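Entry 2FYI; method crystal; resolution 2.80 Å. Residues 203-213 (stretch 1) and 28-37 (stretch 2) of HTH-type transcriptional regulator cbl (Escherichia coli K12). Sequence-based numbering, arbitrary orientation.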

# COMPACT_ATOMS: atom_id res chain seq x y z
N ASN A 203 16.02 -19.67 17.96
CA ASN A 203 17.11 -19.95 17.02
C ASN A 203 16.82 -19.49 15.60
O ASN A 203 17.71 -18.96 14.91
CB ASN A 203 17.50 -21.43 17.05
CG ASN A 203 16.36 -22.35 16.62
OD1 ASN A 203 15.28 -22.33 17.20
ND2 ASN A 203 16.61 -23.18 15.60
N TYR A 204 15.58 -19.68 15.15
CA TYR A 204 15.20 -19.33 13.79
C TYR A 204 15.23 -17.82 13.43
O TYR A 204 15.38 -17.47 12.25
CB TYR A 204 13.87 -19.96 13.40
CG TYR A 204 12.73 -19.63 14.31
CD1 TYR A 204 12.17 -20.61 15.14
CD2 TYR A 204 12.19 -18.35 14.35
CE1 TYR A 204 11.08 -20.31 16.00
CE2 TYR A 204 11.10 -18.02 15.20
CZ TYR A 204 10.55 -19.01 16.02
OH TYR A 204 9.49 -18.71 16.86
N VAL A 205 15.11 -16.94 14.43
CA VAL A 205 15.17 -15.51 14.15
C VAL A 205 16.60 -15.24 13.76
O VAL A 205 16.86 -14.58 12.76
CB VAL A 205 14.86 -14.65 15.40
CG1 VAL A 205 15.11 -13.15 15.14
CG2 VAL A 205 13.47 -14.92 15.92
N TRP A 206 17.54 -15.79 14.54
CA TRP A 206 18.96 -15.56 14.27
C TRP A 206 19.31 -16.05 12.87
O TRP A 206 20.03 -15.38 12.13
CB TRP A 206 19.86 -16.21 15.32
CG TRP A 206 19.62 -15.74 16.71
CD1 TRP A 206 19.20 -16.50 17.79
CD2 TRP A 206 19.79 -14.41 17.20
NE1 TRP A 206 19.12 -15.72 18.92
CE2 TRP A 206 19.47 -14.43 18.58
CE3 TRP A 206 20.19 -13.21 16.61
CZ2 TRP A 206 19.53 -13.27 19.38
CZ3 TRP A 206 20.25 -12.07 17.40
CH2 TRP A 206 19.92 -12.11 18.77
N ARG A 207 18.76 -17.21 12.51
CA ARG A 207 19.01 -17.72 11.19
C ARG A 207 18.43 -16.86 10.06
O ARG A 207 19.08 -16.67 9.05
CB ARG A 207 18.51 -19.14 11.03
CG ARG A 207 19.06 -19.70 9.74
CD ARG A 207 20.57 -19.96 9.88
NE ARG A 207 20.75 -21.30 10.45
CZ ARG A 207 20.88 -22.41 9.71
NH1 ARG A 207 20.89 -22.32 8.37
NH2 ARG A 207 21.01 -23.60 10.30
N PHE A 208 17.22 -16.35 10.23
CA PHE A 208 16.61 -15.55 9.20
C PHE A 208 17.52 -14.42 8.77
O PHE A 208 17.65 -14.13 7.58
CB PHE A 208 15.30 -14.95 9.68
CG PHE A 208 14.55 -14.22 8.60
CD1 PHE A 208 13.59 -14.87 7.85
CD2 PHE A 208 14.83 -12.89 8.32
CE1 PHE A 208 12.91 -14.19 6.84
CE2 PHE A 208 14.14 -12.21 7.30
CZ PHE A 208 13.19 -12.87 6.57
N LEU A 209 18.14 -13.76 9.74
CA LEU A 209 18.98 -12.62 9.42
C LEU A 209 20.13 -13.08 8.58
O LEU A 209 20.47 -12.45 7.59
CB LEU A 209 19.50 -11.90 10.68
CG LEU A 209 18.48 -11.12 11.52
CD1 LEU A 209 19.06 -9.83 11.97
CD2 LEU A 209 17.28 -10.82 10.68
N GLU A 210 20.71 -14.21 8.96
CA GLU A 210 21.89 -14.71 8.26
C GLU A 210 21.57 -15.06 6.80
O GLU A 210 22.17 -14.56 5.84
CB GLU A 210 22.40 -15.93 9.01
CG GLU A 210 23.69 -16.43 8.48
CD GLU A 210 23.80 -17.91 8.74
OE1 GLU A 210 24.17 -18.31 9.89
OE2 GLU A 210 23.47 -18.67 7.80
N LEU A 211 20.59 -15.93 6.67
CA LEU A 211 19.90 -16.22 5.45
C LEU A 211 19.73 -15.00 4.54
O LEU A 211 19.83 -15.13 3.33
CB LEU A 211 18.54 -16.77 5.83
CG LEU A 211 17.91 -17.73 4.83
CD1 LEU A 211 18.98 -18.38 3.96
CD2 LEU A 211 17.05 -18.74 5.60
N CYS A 212 19.44 -13.83 5.11
CA CYS A 212 19.29 -12.58 4.35
C CYS A 212 20.60 -12.03 3.79
O CYS A 212 20.61 -11.39 2.73
CB CYS A 212 18.77 -11.50 5.25
SG CYS A 212 17.07 -11.40 5.21
N ASN A 213 21.70 -12.26 4.52
CA ASN A 213 22.94 -11.58 4.22
C ASN A 213 24.20 -12.42 4.47
O ASN A 213 24.56 -12.72 5.62
CB ASN A 213 23.00 -10.26 5.00
CG ASN A 213 23.84 -9.20 4.29
OD1 ASN A 213 23.99 -9.23 3.07
ND2 ASN A 213 24.37 -8.24 5.06
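Stretch 2 28-37: SLPEVIKAFR

The contact between the two stretches is centred on a pair of phenylalanines, Phe208 and Phe36, whose CA atoms lie 7.0 Å apart. The two rings form an offset edge-to-face pair, the edge of Phe208 directed toward the face of Phe36, with centroids 5.7 Å apart and planes inclined at 64°. Their closest atoms are Phe208 CD1 and Phe36 CD2, at 3.8 Å. Both side chains have chi1 in the t well, but they reach the contact differently: the CA-to-CB bond of Phe36 points toward stretch 1, whereas that of Phe208 points sideways and the ring extends from there to bring its end nearer to stretch 2.

The far end of the Phe208 ring is also occupied. Its CZ lies 3.7 Å from Val32 CG1 and 4.0 Å from Leu29 CD2, the leucine methyl lying at the ring edge, near its plane. One aromatic side chain of stretch 1 thus touches three residues of stretch 2, Leu29, Val32 and Phe36. Their spacing of three and four residues places them along one flank of a helix, and Phe208 spans successive turns of it.

Stretch 2 is helical up to Arg37, and the helix continues beyond the stretch; Ser28, at its start, lies outside the helix. Backbone hydrogen bonds such as Phe36 N to Val32 O (2.9 Å) maintain the regular spacing of the contact residues. In stretch 1 the helix runs from Asn203 to Cys212, and Asn213 is the first residue to leave helical phi/psi. The axes approach to 10.3 Å, with an angle of 129° between their N-to-C directions, so the helices run in broadly opposing directions but cross obliquely. The register reflects this: Phe208 is matched with Phe36, while one turn later Cys212 is matched with Val32, one turn earlier, with their CA atoms 6.7 Å apart.

Around this centre, Cys212 SG packs against Val32 CG1 at 4.2 Å. Leu211 points toward stretch 2 and covers another part of Phe36: Leu211 CD2 is 4.0 Å from Phe36 CA and 4.3 Å from Phe36 CD2, at the ring edge. Leu211 also approaches Ala35, more loosely: Ala35 CB lies 4.5 Å from Leu211 CD1 and 4.6 Å from Leu211 CD2.

Tyr204 meets the outer end of the Phe36 ring. Tyr204 CB lies 4.1 Å from Phe36 CZ, but the rest of the tyrosine side chain leads away, and its hydroxyl is hydrogen-bonded elsewhere in the structure. The nearest polar atom is instead a backbone carbonyl: Tyr204 O sits 3.7 Å from Phe36 CE2, at the ring edge, while accepting a 3.0 Å hydrogen bond from Phe208 N within its own helix. Farther out, Arg207 starts toward stretch 2 but its end leads away, and the exposed Glu31 and Lys34 remain out of reach. No hydrogen bond joins the stretches; the 395 Å² buried between them, summed over both sides, comes chiefly from apolar packing.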

# COMPACT_ATOMS: atom_id res chain seq x y z
N SER A 28 11.39 -8.01 -2.37
CA SER A 28 12.62 -8.68 -1.87
C SER A 28 12.37 -9.87 -0.97
O SER A 28 13.09 -10.84 -1.07
CB SER A 28 13.51 -7.72 -1.10
OG SER A 28 13.55 -6.46 -1.76
N LEU A 29 11.37 -9.81 -0.09
CA LEU A 29 11.14 -10.88 0.85
C LEU A 29 10.69 -12.21 0.27
O LEU A 29 11.00 -13.24 0.83
CB LEU A 29 10.15 -10.47 1.89
CG LEU A 29 10.75 -9.59 2.96
CD1 LEU A 29 9.60 -8.91 3.70
CD2 LEU A 29 11.59 -10.41 3.90
N PRO A 30 9.93 -12.19 -0.83
CA PRO A 30 9.35 -13.46 -1.21
C PRO A 30 10.43 -14.54 -1.38
O PRO A 30 10.27 -15.67 -0.90
CB PRO A 30 8.65 -13.12 -2.53
CG PRO A 30 8.30 -11.70 -2.32
CD PRO A 30 9.51 -11.12 -1.74
N GLU A 31 11.52 -14.18 -2.02
CA GLU A 31 12.62 -15.11 -2.28
C GLU A 31 13.19 -15.71 -0.99
O GLU A 31 13.32 -16.92 -0.82
CB GLU A 31 13.73 -14.36 -2.94
CG GLU A 31 14.80 -15.26 -3.41
CD GLU A 31 15.43 -14.74 -4.70
OE1 GLU A 31 15.50 -13.48 -4.86
OE2 GLU A 31 15.85 -15.59 -5.54
N VAL A 32 13.59 -14.82 -0.10
CA VAL A 32 14.03 -15.19 1.21
C VAL A 32 12.99 -16.04 1.92
O VAL A 32 13.31 -17.06 2.51
CB VAL A 32 14.25 -13.92 2.06
CG1 VAL A 32 14.53 -14.28 3.48
CG2 VAL A 32 15.37 -13.06 1.50
N ILE A 33 11.73 -15.63 1.89
CA ILE A 33 10.69 -16.43 2.53
C ILE A 33 10.57 -17.85 2.00
O ILE A 33 10.43 -18.78 2.78
CB ILE A 33 9.37 -15.73 2.57
CG1 ILE A 33 9.47 -14.67 3.65
CG2 ILE A 33 8.26 -16.71 2.91
CD1 ILE A 33 8.42 -13.61 3.54
N LYS A 34 10.67 -18.03 0.69
CA LYS A 34 10.76 -19.37 0.13
C LYS A 34 11.89 -20.16 0.77
O LYS A 34 11.69 -21.29 1.25
CB LYS A 34 10.97 -19.35 -1.37
CG LYS A 34 9.72 -19.06 -2.14
CD LYS A 34 9.78 -19.66 -3.57
CE LYS A 34 10.53 -18.75 -4.61
NZ LYS A 34 9.96 -17.36 -4.86
N ALA A 35 13.08 -19.57 0.78
CA ALA A 35 14.26 -20.23 1.37
C ALA A 35 14.00 -20.65 2.80
O ALA A 35 14.27 -21.79 3.21
CB ALA A 35 15.45 -19.31 1.35
N PHE A 36 13.51 -19.70 3.58
CA PHE A 36 13.25 -19.94 4.98
C PHE A 36 12.25 -21.07 5.20
O PHE A 36 12.46 -21.89 6.09
CB PHE A 36 12.75 -18.67 5.63
CG PHE A 36 12.51 -18.80 7.11
CD1 PHE A 36 11.23 -19.06 7.60
CD2 PHE A 36 13.54 -18.63 8.02
CE1 PHE A 36 10.99 -19.17 8.98
CE2 PHE A 36 13.30 -18.74 9.40
CZ PHE A 36 12.01 -19.01 9.87
N ARG A 37 11.19 -21.14 4.39
CA ARG A 37 10.18 -22.17 4.58
C ARG A 37 10.71 -23.57 4.29
O ARG A 37 10.28 -24.52 4.93
CB ARG A 37 8.92 -21.83 3.79
CG ARG A 37 8.12 -20.70 4.48
CD ARG A 37 6.83 -20.26 3.75
NE ARG A 37 5.75 -21.25 3.84
CZ ARG A 37 4.80 -21.37 2.92
NH1 ARG A 37 4.81 -20.55 1.87
NH2 ARG A 37 3.84 -22.29 3.02